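PDB 1R5Q: circadian clock oscillator protein KaiA, which probably stimulates the autophosphorylation of KaiC within the KaiABC oscillator, the main circadian regulator of cyanobacteria. Local coordinates for residues D17-L22 against I61-K66; K38-V43 against I86-H91. All blocks are in the same frame, centred on the assembly; numbering follows the deposited sequence.

Contact 1 (D17-L22 against I61-K66); sequences DYRQIL and IDEFSK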
loop_
_atom_site.group_PDB
_atom_site.type_symbol
_atom_site.label_atom_id
_atom_site.label_comp_id
_atom_site.label_asym_id
_atom_site.label_seq_id
_atom_site.Cartn_x
_atom_site.Cartn_y
_atom_site.Cartn_z
ATOM N N ASP A 17 7.206 -2.121 0.620
ATOM C CA ASP A 17 6.767 -1.315 1.762
ATOM C C ASP A 17 5.331 -1.641 2.190
ATOM O O ASP A 17 5.031 -1.711 3.394
ATOM C CB ASP A 17 6.865 0.174 1.418
ATOM C CG ASP A 17 8.317 0.649 1.206
ATOM O OD1 ASP A 17 8.493 1.753 0.664
ATOM O OD2 ASP A 17 9.274 -0.064 1.585
ATOM N N TYR A 18 4.462 -1.829 1.196
ATOM C CA TYR A 18 3.052 -2.123 1.422
ATOM C C TYR A 18 2.921 -3.503 2.051
ATOM O O TYR A 18 2.049 -3.720 2.888
ATOM C CB TYR A 18 2.264 -2.086 0.103
ATOM C CG TYR A 18 0.751 -2.069 0.289
ATOM C CD1 TYR A 18 0.100 -0.917 0.731
ATOM C CD2 TYR A 18 -0.019 -3.219 0.075
ATOM C CE1 TYR A 18 -1.295 -0.908 0.961
ATOM C CE2 TYR A 18 -1.399 -3.224 0.306
ATOM C CZ TYR A 18 -2.028 -2.055 0.747
ATOM O OH TYR A 18 -3.382 -2.034 0.953
ATOM N N ARG A 19 3.783 -4.433 1.639
ATOM C CA ARG A 19 3.758 -5.789 2.200
ATOM C C ARG A 19 3.969 -5.678 3.716
ATOM O O ARG A 19 3.235 -6.272 4.503
ATOM C CB ARG A 19 4.867 -6.661 1.587
ATOM C CG ARG A 19 4.983 -8.038 2.254
ATOM C CD ARG A 19 6.175 -8.844 1.747
ATOM N NE ARG A 19 6.010 -9.264 0.360
ATOM C CZ ARG A 19 6.728 -8.775 -0.648
ATOM N NH1 ARG A 19 7.661 -7.851 -0.408
ATOM N NH2 ARG A 19 6.515 -9.204 -1.891
ATOM N N GLN A 20 4.978 -4.913 4.118
ATOM C CA GLN A 20 5.257 -4.721 5.537
ATOM C C GLN A 20 4.087 -4.035 6.278
ATOM O O GLN A 20 3.865 -4.298 7.464
ATOM C CB GLN A 20 6.561 -3.927 5.718
ATOM C CG GLN A 20 7.851 -4.718 5.354
ATOM C CD GLN A 20 7.897 -6.133 5.969
ATOM O OE1 GLN A 20 7.653 -6.317 7.171
ATOM N NE2 GLN A 20 8.213 -7.138 5.139
ATOM N N ILE A 21 3.333 -3.167 5.595
ATOM C CA ILE A 21 2.181 -2.512 6.237
ATOM C C ILE A 21 1.097 -3.572 6.460
ATOM O O ILE A 21 0.501 -3.663 7.543
ATOM C CB ILE A 21 1.599 -1.352 5.352
ATOM C CG1 ILE A 21 2.573 -0.169 5.349
ATOM C CG2 ILE A 21 0.194 -0.912 5.882
ATOM C CD1 ILE A 21 2.324 0.857 4.232
ATOM N N LEU A 22 0.829 -4.381 5.446
ATOM C CA LEU A 22 -0.176 -5.421 5.605
ATOM C C LEU A 22 0.193 -6.378 6.765
ATOM O O LEU A 22 -0.630 -6.651 7.624
ATOM C CB LEU A 22 -0.314 -6.235 4.316
ATOM C CG LEU A 22 -0.973 -5.566 3.098
ATOM C CD1 LEU A 22 -0.767 -6.420 1.850
ATOM C CD2 LEU A 22 -2.456 -5.354 3.372
ATOM N N ILE A 61 -1.878 -9.949 -1.755
ATOM C CA ILE A 61 -2.883 -10.844 -1.193
ATOM C C ILE A 61 -2.686 -12.226 -1.838
ATOM O O ILE A 61 -2.773 -13.248 -1.154
ATOM C CB ILE A 61 -4.324 -10.340 -1.456
ATOM C CG1 ILE A 61 -4.611 -9.080 -0.632
ATOM C CG2 ILE A 61 -5.341 -11.409 -1.102
ATOM C CD1 ILE A 61 -4.356 -9.198 0.854
ATOM N N ASP A 62 -2.392 -12.253 -3.142
ATOM C CA ASP A 62 -2.175 -13.530 -3.832
ATOM C C ASP A 62 -0.958 -14.253 -3.274
ATOM O O ASP A 62 -1.009 -15.467 -3.040
ATOM C CB ASP A 62 -2.003 -13.333 -5.340
ATOM C CG ASP A 62 -3.331 -13.175 -6.066
ATOM O OD1 ASP A 62 -4.378 -13.490 -5.460
ATOM O OD2 ASP A 62 -3.327 -12.742 -7.247
ATOM N N GLU A 63 0.129 -13.501 -3.081
ATOM C CA GLU A 63 1.365 -14.037 -2.518
ATOM C C GLU A 63 1.088 -14.616 -1.135
ATOM O O GLU A 63 1.484 -15.745 -0.843
ATOM C CB GLU A 63 2.432 -12.938 -2.419
ATOM C CG GLU A 63 3.119 -12.646 -3.745
ATOM C CD GLU A 63 3.989 -11.392 -3.730
ATOM O OE1 GLU A 63 4.624 -11.091 -2.686
ATOM O OE2 GLU A 63 4.040 -10.718 -4.789
ATOM N N PHE A 64 0.403 -13.841 -0.290
ATOM C CA PHE A 64 0.062 -14.286 1.059
ATOM C C PHE A 64 -0.750 -15.585 1.075
ATOM O O PHE A 64 -0.448 -16.505 1.863
ATOM C CB PHE A 64 -0.759 -13.230 1.791
ATOM C CG PHE A 64 0.004 -11.997 2.162
ATOM C CD1 PHE A 64 -0.638 -10.969 2.854
ATOM C CD2 PHE A 64 1.351 -11.847 1.827
ATOM C CE1 PHE A 64 0.053 -9.803 3.209
ATOM C CE2 PHE A 64 2.059 -10.683 2.177
ATOM C CZ PHE A 64 1.404 -9.660 2.872
ATOM N N SER A 65 -1.779 -15.650 0.226
ATOM C CA SER A 65 -2.653 -16.819 0.177
ATOM C C SER A 65 -1.853 -18.056 -0.199
ATOM O O SER A 65 -2.144 -19.161 0.263
ATOM C CB SER A 65 -3.821 -16.594 -0.803
ATOM O OG SER A 65 -3.427 -16.746 -2.154
ATOM N N LYS A 66 -0.824 -17.864 -1.020
ATOM C CA LYS A 66 0.038 -18.968 -1.422
ATOM C C LYS A 66 0.936 -19.374 -0.240
ATOM O O LYS A 66 1.020 -20.556 0.101
ATOM C CB LYS A 66 0.905 -18.561 -2.621
ATOM C CG LYS A 66 0.274 -18.816 -3.991
ATOM C CD LYS A 66 -1.087 -18.159 -4.140
ATOM C CE LYS A 66 -1.719 -18.471 -5.503
ATOM N NZ LYS A 66 -0.910 -17.955 -6.650
#

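Contact 2 (K38-V43 against I86-H91); sequences KFINAV and IDILAH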
loop_
_atom_site.group_PDB
_atom_site.type_symbol
_atom_site.label_atom_id
_atom_site.label_comp_id
_atom_site.label_asym_id
_atom_site.label_seq_id
_atom_site.Cartn_x
_atom_site.Cartn_y
_atom_site.Cartn_z
ATOM N N LYS A 38 4.858 7.183 5.558
ATOM C CA LYS A 38 5.946 7.200 4.581
ATOM C C LYS A 38 5.520 6.665 3.217
ATOM O O LYS A 38 5.931 7.198 2.183
ATOM C CB LYS A 38 7.138 6.386 5.096
ATOM C CG LYS A 38 7.877 7.031 6.252
ATOM C CD LYS A 38 9.144 6.236 6.610
ATOM C CE LYS A 38 10.093 6.103 5.413
ATOM N NZ LYS A 38 11.366 5.381 5.764
ATOM N N PHE A 39 4.717 5.598 3.223
ATOM C CA PHE A 39 4.206 4.994 1.998
ATOM C C PHE A 39 3.316 6.023 1.291
ATOM O O PHE A 39 3.395 6.205 0.074
ATOM C CB PHE A 39 3.373 3.725 2.320
ATOM C CG PHE A 39 2.702 3.098 1.103
ATOM C CD1 PHE A 39 3.413 2.261 0.250
ATOM C CD2 PHE A 39 1.372 3.383 0.792
ATOM C CE1 PHE A 39 2.830 1.728 -0.878
ATOM C CE2 PHE A 39 0.770 2.848 -0.351
ATOM C CZ PHE A 39 1.495 2.025 -1.185
ATOM N N ILE A 40 2.465 6.690 2.059
ATOM C CA ILE A 40 1.564 7.683 1.488
ATOM C C ILE A 40 2.338 8.837 0.822
ATOM O O ILE A 40 2.038 9.238 -0.298
ATOM C CB ILE A 40 0.619 8.244 2.571
ATOM C CG1 ILE A 40 -0.307 7.115 3.064
ATOM C CG2 ILE A 40 -0.186 9.423 2.027
ATOM C CD1 ILE A 40 -1.063 6.364 1.944
ATOM N N ASN A 41 3.346 9.344 1.516
ATOM C CA ASN A 41 4.128 10.453 0.983
ATOM C C ASN A 41 4.845 10.062 -0.317
ATOM O O ASN A 41 4.975 10.875 -1.235
ATOM C CB ASN A 41 5.111 10.930 2.059
ATOM C CG ASN A 41 5.823 12.221 1.680
ATOM O OD1 ASN A 41 6.988 12.201 1.290
ATOM N ND2 ASN A 41 5.121 13.350 1.797
ATOM N N ALA A 42 5.276 8.812 -0.414
ATOM C CA ALA A 42 5.968 8.350 -1.608
ATOM C C ALA A 42 5.050 8.209 -2.814
ATOM O O ALA A 42 5.430 8.612 -3.910
ATOM C CB ALA A 42 6.683 7.013 -1.334
ATOM N N VAL A 43 3.858 7.622 -2.638
ATOM C CA VAL A 43 2.938 7.454 -3.767
ATOM C C VAL A 43 2.396 8.824 -4.168
ATOM O O VAL A 43 2.087 9.064 -5.336
ATOM C CB VAL A 43 1.740 6.485 -3.437
ATOM C CG1 VAL A 43 2.266 5.097 -3.098
ATOM C CG2 VAL A 43 0.944 7.002 -2.277
ATOM N N ILE A 86 -8.632 0.428 2.704
ATOM C CA ILE A 86 -9.469 1.578 2.996
ATOM C C ILE A 86 -8.653 2.654 3.706
ATOM O O ILE A 86 -8.716 3.838 3.350
ATOM C CB ILE A 86 -10.673 1.193 3.899
ATOM C CG1 ILE A 86 -11.705 0.407 3.065
ATOM C CG2 ILE A 86 -11.310 2.474 4.499
ATOM C CD1 ILE A 86 -12.717 -0.374 3.908
ATOM N N ASP A 87 -7.885 2.225 4.701
ATOM C CA ASP A 87 -7.062 3.111 5.520
ATOM C C ASP A 87 -6.026 3.855 4.662
ATOM O O ASP A 87 -5.789 5.051 4.839
ATOM C CB ASP A 87 -6.377 2.265 6.595
ATOM C CG ASP A 87 -5.798 3.088 7.747
ATOM O OD1 ASP A 87 -5.363 2.464 8.733
ATOM O OD2 ASP A 87 -5.762 4.335 7.681
ATOM N N ILE A 88 -5.430 3.134 3.718
ATOM C CA ILE A 88 -4.415 3.685 2.824
ATOM C C ILE A 88 -5.039 4.709 1.880
ATOM O O ILE A 88 -4.529 5.828 1.727
ATOM C CB ILE A 88 -3.763 2.535 1.995
ATOM C CG1 ILE A 88 -2.807 1.733 2.890
ATOM C CG2 ILE A 88 -3.074 3.091 0.734
ATOM C CD1 ILE A 88 -1.600 2.514 3.322
ATOM N N LEU A 89 -6.152 4.331 1.257
ATOM C CA LEU A 89 -6.827 5.238 0.336
ATOM C C LEU A 89 -7.373 6.488 1.024
ATOM O O LEU A 89 -7.359 7.563 0.434
ATOM C CB LEU A 89 -7.942 4.516 -0.423
ATOM C CG LEU A 89 -7.475 3.399 -1.374
ATOM C CD1 LEU A 89 -8.674 2.738 -2.052
ATOM C CD2 LEU A 89 -6.525 3.987 -2.421
ATOM N N ALA A 90 -7.859 6.345 2.250
ATOM C CA ALA A 90 -8.378 7.479 3.014
ATOM C C ALA A 90 -7.223 8.454 3.298
ATOM O O ALA A 90 -7.393 9.675 3.213
ATOM C CB ALA A 90 -8.982 7.001 4.344
ATOM N N HIS A 91 -6.062 7.910 3.677
ATOM C CA HIS A 91 -4.883 8.739 3.955
ATOM C C HIS A 91 -4.385 9.414 2.684
ATOM O O HIS A 91 -3.955 10.559 2.710
ATOM C CB HIS A 91 -3.740 7.907 4.547
ATOM C CG HIS A 91 -3.851 7.708 6.023
ATOM N ND1 HIS A 91 -4.766 6.847 6.589
ATOM C CD2 HIS A 91 -3.206 8.305 7.053
ATOM C CE1 HIS A 91 -4.681 6.923 7.904
ATOM N NE2 HIS A 91 -3.743 7.801 8.214
#

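Contact 1 (D17-L22 against I61-K66)
Phe-64 reaches from segment 61-66 to the flank of segment 17-22, and its ring is met there by Leu-22 and Arg-19. This is the close-packed half of the contact. Leu-22 CD1 comes to 3.7 Å from Phe-64 CE1, approaching obliquely, while Leu-22 CB lies at the ring edge, 3.8 Å from the same CE1. Arg-19 CG also lies at the edge, near the ring plane, 3.9 Å from Phe-64 CE2. Both Leu-22 and Phe-64 are buried. The two helices belong to the four-helix bundle of the KaiA C-terminal domain, and their short segments cross at -56° with axes 11.8 Å apart. Large side chains therefore span the gap. The more exposed side is polar. The Arg-19 chain leaves the backbone extended and then bends at its third torsion (chi3 -69°), which turns the guanidinium to Glu-63. Arg-19 NH2 gives Glu-63 OE1 a nearly straight 2.8 Å hydrogen bond, part of a salt bridge. It lands on the syn lone pair, and the two flat groups are nearly coplanar. Glu-63 OE2 has a second positive partner, Lys-15, so the carboxylate is probably kept ionised on this partly exposed side.

Contact 2 (K38-V43 against I86-H91)
Ile-40 turns CG1 away from its own carbonyl carbon (chi1 -65°), and a second bend at chi2 carries CD1 across to the turn of Ile-88 and His-91. Phe-39 takes the other course, with CG anti to the backbone N (chi1 175°), and its ring reaches Ile-88 from beside Ile-40. Ile-88 meets both. Its CD1 lies 4.0 Å from Phe-39 CD2, obliquely to the ring, and its CG2 lies 4.0 Å from Ile-40 CD1, where the two isoleucines run past each other in opposite directions. Ile-40 CD1 also rests 3.5 Å from the backbone Ile-88 O. At the more exposed end, Ile-40 CG1 packs 3.8 Å from His-91 CB. The His-91 ring is held from within its own helix: ND1 donates to Asp-87 O at 2.7 Å, close to the ring plane. That oxygen also accepts from His-91 N, on the opposite face of its carbonyl plane. Cutting Ile-40 back to an alanine removes CG1, CG2 and CD1, which would probably open a gap beside Ile-88 and cost His-91 CB its packing partner, though Ile-88 would keep Phe-39. The contact joins helix 33-45 to helix 82-100 in the four-helix bundle. Helix 8-24 closes the Phe-39 side through Leu-14, Tyr-18 and Ile-21, and further along helix 82-100 Ala-95 also touches Ile-40.

The two contacts lie on opposite sides of the centre of the chain, with their own centres about 16 Å apart. Contact 1 joins helix 8-24 to helix 50-67, and contact 2 joins helix 33-45 to helix 82-100. Their segments alternate along the sequence, so each contact pairs helices that are not consecutive. Direct packing links the two pairs. Tyr-18 CE1 packs 3.6 Å from Ile-88 CG1, and Ile-21 CD1 lies 3.6 Å from Phe-39 CB. One apolar core thus runs from one contact to the other through helix 8-24. In KaiA this C-terminal domain carries KaiC interaction and homodimerization.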